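Local atomic coordinates of AAR187Cp (Eremothecium gossypii, PDB entry 3ZIL), a protein that probably regulates the establishment of sister-chromatid cohesion by acting on cohesin, as the fungal Wpl1 member of the Wap1 (Wapl) family. Residues Y330-G335 with I371-E376; W71-T76 with C88-K93. All coordinates share one frame; numbering follows the deposited sequence.

The two contacts sit in opposite halves of an elongated, all-helical chain, on opposite sides of its centre. Their own centres are 54 Å apart, and the nearest atoms are about 43 Å from each other, so neither touches the other. Contact 2 comes first along the chain and closes before contact 1 opens: it pairs the end of helix 54-72 with helix 81-93, whereas contact 1 pairs helix 321-336 with the terminal helix 365-375. No helix is shared, although all four segments belong to the Wap1 domain. Each is local packing: successive helices in contact 2, helices with one other, 343-360, between them in contact 1; the intervening helices join both into one long body.

Contact 1. Residues Y330-G335 with I371-E376; sequences YAYSAG and ITRVLE
Val-374 lays its CG2 methyl over the ring of Tyr-332 in a CH-pi contact. The methyl carbon is 3.6 Å from the ring centroid and only 7° off the ring normal, practically above the middle of the face. Tyr-332 has CG anti to its own carbonyl carbon (chi1 -84°), which carries the ring across to helix 365-375. Apolar packing completes the pairing: Ala-331 CB meets Val-374 CG1 and CG2, both at 4.0 Å, so this one valine fills the step between a methyl and an aromatic face. Past the ring, Tyr-332 OH rests 3.6 Å from Arg-373 CG, against the aliphatic root of that side chain. The polar bond of this hydroxyl is to Arg-370 O, one turn before Val-374 on the same helix. With an alanine replacing Tyr-332, Val-374 CG2 would probably lose the aromatic face it rests on, and Arg-370 O the hydroxyl bonded to it. Val-374 also touches Leu-353 of helix 343-360. The short helical segments run 36° from parallel, with axes 10.3 Å apart: side-chain packing between the first and third of three successive helices, consistent with the stacked helices of alpha-helical repeat proteins such as the TPR superfamily.

Contact 2. Residues W71-T76 with C88-K93; sequences WCFQGT and CFIADK
This is a buried, apolar contact between the C-terminal end of helix 54-72 and the last turns of helix 81-93, two consecutive helices joined by a short connection. Ile-90 is its hub. Its CG2 methyl touches both residues at the helix end, lying 3.9 Å from Cys-72 SG and 3.8 Å from Phe-73 CE2. The CG1 branch adds a second touch on the sulfur, with Ile-90 CG1 4.0 Å from Cys-72 SG. The two branches part at CB: CG2 stands anti to the backbone N of Ile-90, while CG1 (chi1 -65°) lies anti to the carbonyl carbon, and the sulfur settles against both.

Phe-73 is where the chain leaves helical geometry, yet its ring still reaches inward, chi1 -63° placing CG anti to the carbonyl carbon. The far end of the ring does the touching. Phe-73 CZ lies 4.1 Å from Ala-91 CB, and the backbone N of Ala-91 sits at the ring edge, in plane, 4.0 Å from the same CZ. Ile-90 CG2 approaches that ring obliquely. No hydrogen bond crosses between the two segments here, so the fit rests on shape.

Helix 36-52 closes over Ile-90 through Cys-47 and Met-50, and Met-105 and Leu-106 pack against Phe-73. Just outside the apolar patch, Gln-87 NE2 and Arg-39 NH2 each hydrogen-bond to both Cys-72 O and Gly-75 O, holding the turn that follows the helix. The result is apolar packing between two consecutive helices of the all-helical Wap1 domain, the residues at the end of one set against the side of the next.

Contact 1. Residues Y330-G335 with I371-E376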
# COMPACT_ATOMS: atom_id res chain seq x y z
N TYR A 330 9.24 -23.77 -7.43
CA TYR A 330 10.16 -24.91 -7.27
C TYR A 330 11.01 -25.25 -8.55
O TYR A 330 12.21 -25.43 -8.47
CB TYR A 330 9.41 -26.15 -6.79
CG TYR A 330 10.39 -27.30 -6.65
CD1 TYR A 330 11.45 -27.24 -5.73
CD2 TYR A 330 10.29 -28.42 -7.47
CE1 TYR A 330 12.37 -28.28 -5.64
CE2 TYR A 330 11.19 -29.46 -7.38
CZ TYR A 330 12.23 -29.37 -6.47
OH TYR A 330 13.11 -30.41 -6.40
N ALA A 331 10.38 -25.32 -9.70
CA ALA A 331 11.08 -25.62 -10.97
C ALA A 331 12.20 -24.60 -11.18
O ALA A 331 13.31 -24.98 -11.61
CB ALA A 331 10.10 -25.57 -12.11
N TYR A 332 11.94 -23.32 -10.84
CA TYR A 332 12.99 -22.27 -10.92
C TYR A 332 14.12 -22.54 -9.93
O TYR A 332 15.33 -22.43 -10.27
CB TYR A 332 12.40 -20.83 -10.74
CG TYR A 332 11.85 -20.25 -12.05
CD1 TYR A 332 12.70 -19.74 -12.99
CD2 TYR A 332 10.48 -20.23 -12.34
CE1 TYR A 332 12.27 -19.26 -14.19
CE2 TYR A 332 10.03 -19.68 -13.52
CZ TYR A 332 10.94 -19.18 -14.44
OH TYR A 332 10.55 -18.67 -15.66
N SER A 333 13.76 -22.96 -8.72
CA SER A 333 14.76 -23.23 -7.71
C SER A 333 15.67 -24.44 -8.12
O SER A 333 16.91 -24.33 -8.23
CB SER A 333 14.10 -23.47 -6.37
OG SER A 333 15.13 -23.74 -5.45
N ALA A 334 15.01 -25.57 -8.32
CA ALA A 334 15.67 -26.75 -8.86
C ALA A 334 16.63 -26.44 -10.02
O ALA A 334 17.78 -26.84 -9.96
CB ALA A 334 14.63 -27.79 -9.26
N GLY A 335 16.16 -25.73 -11.04
CA GLY A 335 16.99 -25.43 -12.20
C GLY A 335 18.24 -24.66 -11.85
O GLY A 335 19.34 -25.03 -12.26
N ILE A 371 6.08 -19.92 -17.03
CA ILE A 371 5.93 -21.34 -17.15
C ILE A 371 6.64 -21.79 -18.44
O ILE A 371 7.47 -22.67 -18.41
CB ILE A 371 4.45 -21.78 -17.16
CG1 ILE A 371 3.75 -21.53 -15.80
CG2 ILE A 371 4.39 -23.27 -17.48
CD1 ILE A 371 2.23 -21.52 -15.91
N THR A 372 6.32 -21.16 -19.57
CA THR A 372 6.93 -21.49 -20.86
C THR A 372 8.45 -21.54 -20.78
O THR A 372 9.06 -22.49 -21.23
CB THR A 372 6.56 -20.46 -21.92
OG1 THR A 372 5.26 -20.77 -22.41
CG2 THR A 372 7.60 -20.51 -23.09
N ARG A 373 9.03 -20.44 -20.29
CA ARG A 373 10.46 -20.29 -20.08
C ARG A 373 11.07 -21.48 -19.34
O ARG A 373 12.09 -22.03 -19.79
CB ARG A 373 10.74 -18.93 -19.38
CG ARG A 373 12.16 -18.72 -18.88
CD ARG A 373 13.15 -19.00 -20.01
NE ARG A 373 14.36 -18.19 -19.96
CZ ARG A 373 14.99 -17.72 -21.03
NH1 ARG A 373 14.51 -17.93 -22.25
NH2 ARG A 373 16.10 -17.00 -20.89
N VAL A 374 10.41 -21.89 -18.24
CA VAL A 374 10.87 -22.96 -17.37
C VAL A 374 10.71 -24.30 -18.09
O VAL A 374 11.59 -25.15 -17.98
CB VAL A 374 10.16 -22.91 -15.96
CG1 VAL A 374 9.26 -24.11 -15.75
CG2 VAL A 374 11.19 -22.91 -14.84
N LEU A 375 9.63 -24.50 -18.85
CA LEU A 375 9.42 -25.78 -19.52
C LEU A 375 10.52 -26.05 -20.58
O LEU A 375 10.68 -27.18 -21.05
CB LEU A 375 8.08 -25.81 -20.19
CG LEU A 375 6.87 -25.89 -19.29
CD1 LEU A 375 5.61 -25.70 -20.15
CD2 LEU A 375 6.89 -27.17 -18.47
N GLU A 376 11.26 -25.02 -20.97
CA GLU A 376 12.34 -25.21 -21.93
C GLU A 376 13.48 -25.98 -21.33
O GLU A 376 14.31 -26.52 -22.04
CB GLU A 376 12.84 -23.89 -22.41
CG GLU A 376 11.81 -23.18 -23.28
CD GLU A 376 12.30 -21.83 -23.72
OE1 GLU A 376 12.73 -21.05 -22.87
OE2 GLU A 376 12.25 -21.54 -24.90

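Contact 2. Residues W71-T76 with C88-K93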
# COMPACT_ATOMS: atom_id res chain seq x y z
N TRP A 71 -11.78 29.46 1.67
CA TRP A 71 -11.37 30.02 2.95
C TRP A 71 -10.54 29.03 3.74
O TRP A 71 -9.41 29.38 4.14
CB TRP A 71 -12.57 30.57 3.78
CG TRP A 71 -12.09 31.24 5.05
CD1 TRP A 71 -11.69 32.55 5.21
CD2 TRP A 71 -11.84 30.60 6.34
NE1 TRP A 71 -11.30 32.80 6.52
CE2 TRP A 71 -11.39 31.67 7.25
CE3 TRP A 71 -12.06 29.30 6.87
CZ2 TRP A 71 -11.07 31.42 8.58
CZ3 TRP A 71 -11.74 29.07 8.20
CH2 TRP A 71 -11.25 30.10 9.04
N CYS A 72 -11.02 27.78 3.92
CA CYS A 72 -10.24 26.82 4.70
C CYS A 72 -8.88 26.54 4.05
O CYS A 72 -7.90 26.35 4.75
CB CYS A 72 -10.97 25.47 4.93
SG CYS A 72 -12.53 25.67 5.90
N PHE A 73 -8.80 26.50 2.74
CA PHE A 73 -7.57 25.95 2.10
C PHE A 73 -6.78 27.02 1.44
O PHE A 73 -5.94 26.74 0.63
CB PHE A 73 -7.86 24.78 1.14
CG PHE A 73 -8.46 23.61 1.85
CD1 PHE A 73 -7.68 22.80 2.65
CD2 PHE A 73 -9.85 23.36 1.81
CE1 PHE A 73 -8.25 21.70 3.33
CE2 PHE A 73 -10.42 22.29 2.49
CZ PHE A 73 -9.61 21.48 3.29
N GLN A 74 -7.04 28.27 1.83
CA GLN A 74 -6.32 29.42 1.20
C GLN A 74 -4.79 29.32 1.46
O GLN A 74 -3.97 29.62 0.59
CB GLN A 74 -6.89 30.78 1.70
CG GLN A 74 -6.44 31.93 0.80
CD GLN A 74 -6.80 33.31 1.34
OE1 GLN A 74 -7.38 33.45 2.42
NE2 GLN A 74 -6.49 34.35 0.55
N GLY A 75 -4.44 28.95 2.67
CA GLY A 75 -3.06 28.67 3.04
C GLY A 75 -3.01 27.25 3.61
O GLY A 75 -3.91 26.83 4.40
N THR A 76 -2.00 26.50 3.21
CA THR A 76 -1.78 25.16 3.78
C THR A 76 -0.29 25.16 4.11
O THR A 76 0.52 25.76 3.40
CB THR A 76 -2.09 24.07 2.76
OG1 THR A 76 -1.41 24.39 1.56
CG2 THR A 76 -3.57 24.00 2.37
N CYS A 88 -7.81 18.80 7.50
CA CYS A 88 -8.15 17.39 7.10
C CYS A 88 -9.64 17.03 7.50
O CYS A 88 -10.32 16.40 6.73
CB CYS A 88 -7.23 16.41 7.79
SG CYS A 88 -5.50 16.42 7.31
N PHE A 89 -10.10 17.42 8.70
CA PHE A 89 -11.52 17.28 9.07
C PHE A 89 -12.52 17.94 8.06
O PHE A 89 -13.44 17.28 7.59
CB PHE A 89 -11.77 17.73 10.54
CG PHE A 89 -13.22 17.85 10.88
CD1 PHE A 89 -14.00 16.71 11.10
CD2 PHE A 89 -13.84 19.10 10.87
CE1 PHE A 89 -15.35 16.81 11.39
CE2 PHE A 89 -15.21 19.19 11.13
CZ PHE A 89 -15.96 18.05 11.39
N ILE A 90 -12.27 19.21 7.66
CA ILE A 90 -13.05 19.88 6.67
C ILE A 90 -13.12 19.07 5.36
O ILE A 90 -14.23 18.87 4.80
CB ILE A 90 -12.49 21.31 6.42
CG1 ILE A 90 -12.67 22.13 7.68
CG2 ILE A 90 -13.08 21.92 5.13
CD1 ILE A 90 -14.12 22.19 8.11
N ALA A 91 -11.97 18.65 4.84
CA ALA A 91 -11.97 17.88 3.59
C ALA A 91 -12.83 16.63 3.74
O ALA A 91 -13.59 16.27 2.84
CB ALA A 91 -10.57 17.45 3.19
N ASP A 92 -12.67 15.95 4.86
CA ASP A 92 -13.49 14.78 5.16
C ASP A 92 -14.99 15.08 5.47
O ASP A 92 -15.82 14.27 5.14
CB ASP A 92 -12.85 14.01 6.29
CG ASP A 92 -13.46 12.61 6.52
OD1 ASP A 92 -13.86 11.96 5.52
OD2 ASP A 92 -13.46 12.19 7.74
N LYS A 93 -15.33 16.22 6.06
CA LYS A 93 -16.68 16.47 6.54
C LYS A 93 -17.51 17.02 5.39
O LYS A 93 -18.69 16.70 5.31
CB LYS A 93 -16.66 17.52 7.67
CG LYS A 93 -17.97 17.63 8.44
CD LYS A 93 -18.47 16.30 8.99
CE LYS A 93 -19.96 16.42 9.22
NZ LYS A 93 -20.29 15.61 10.42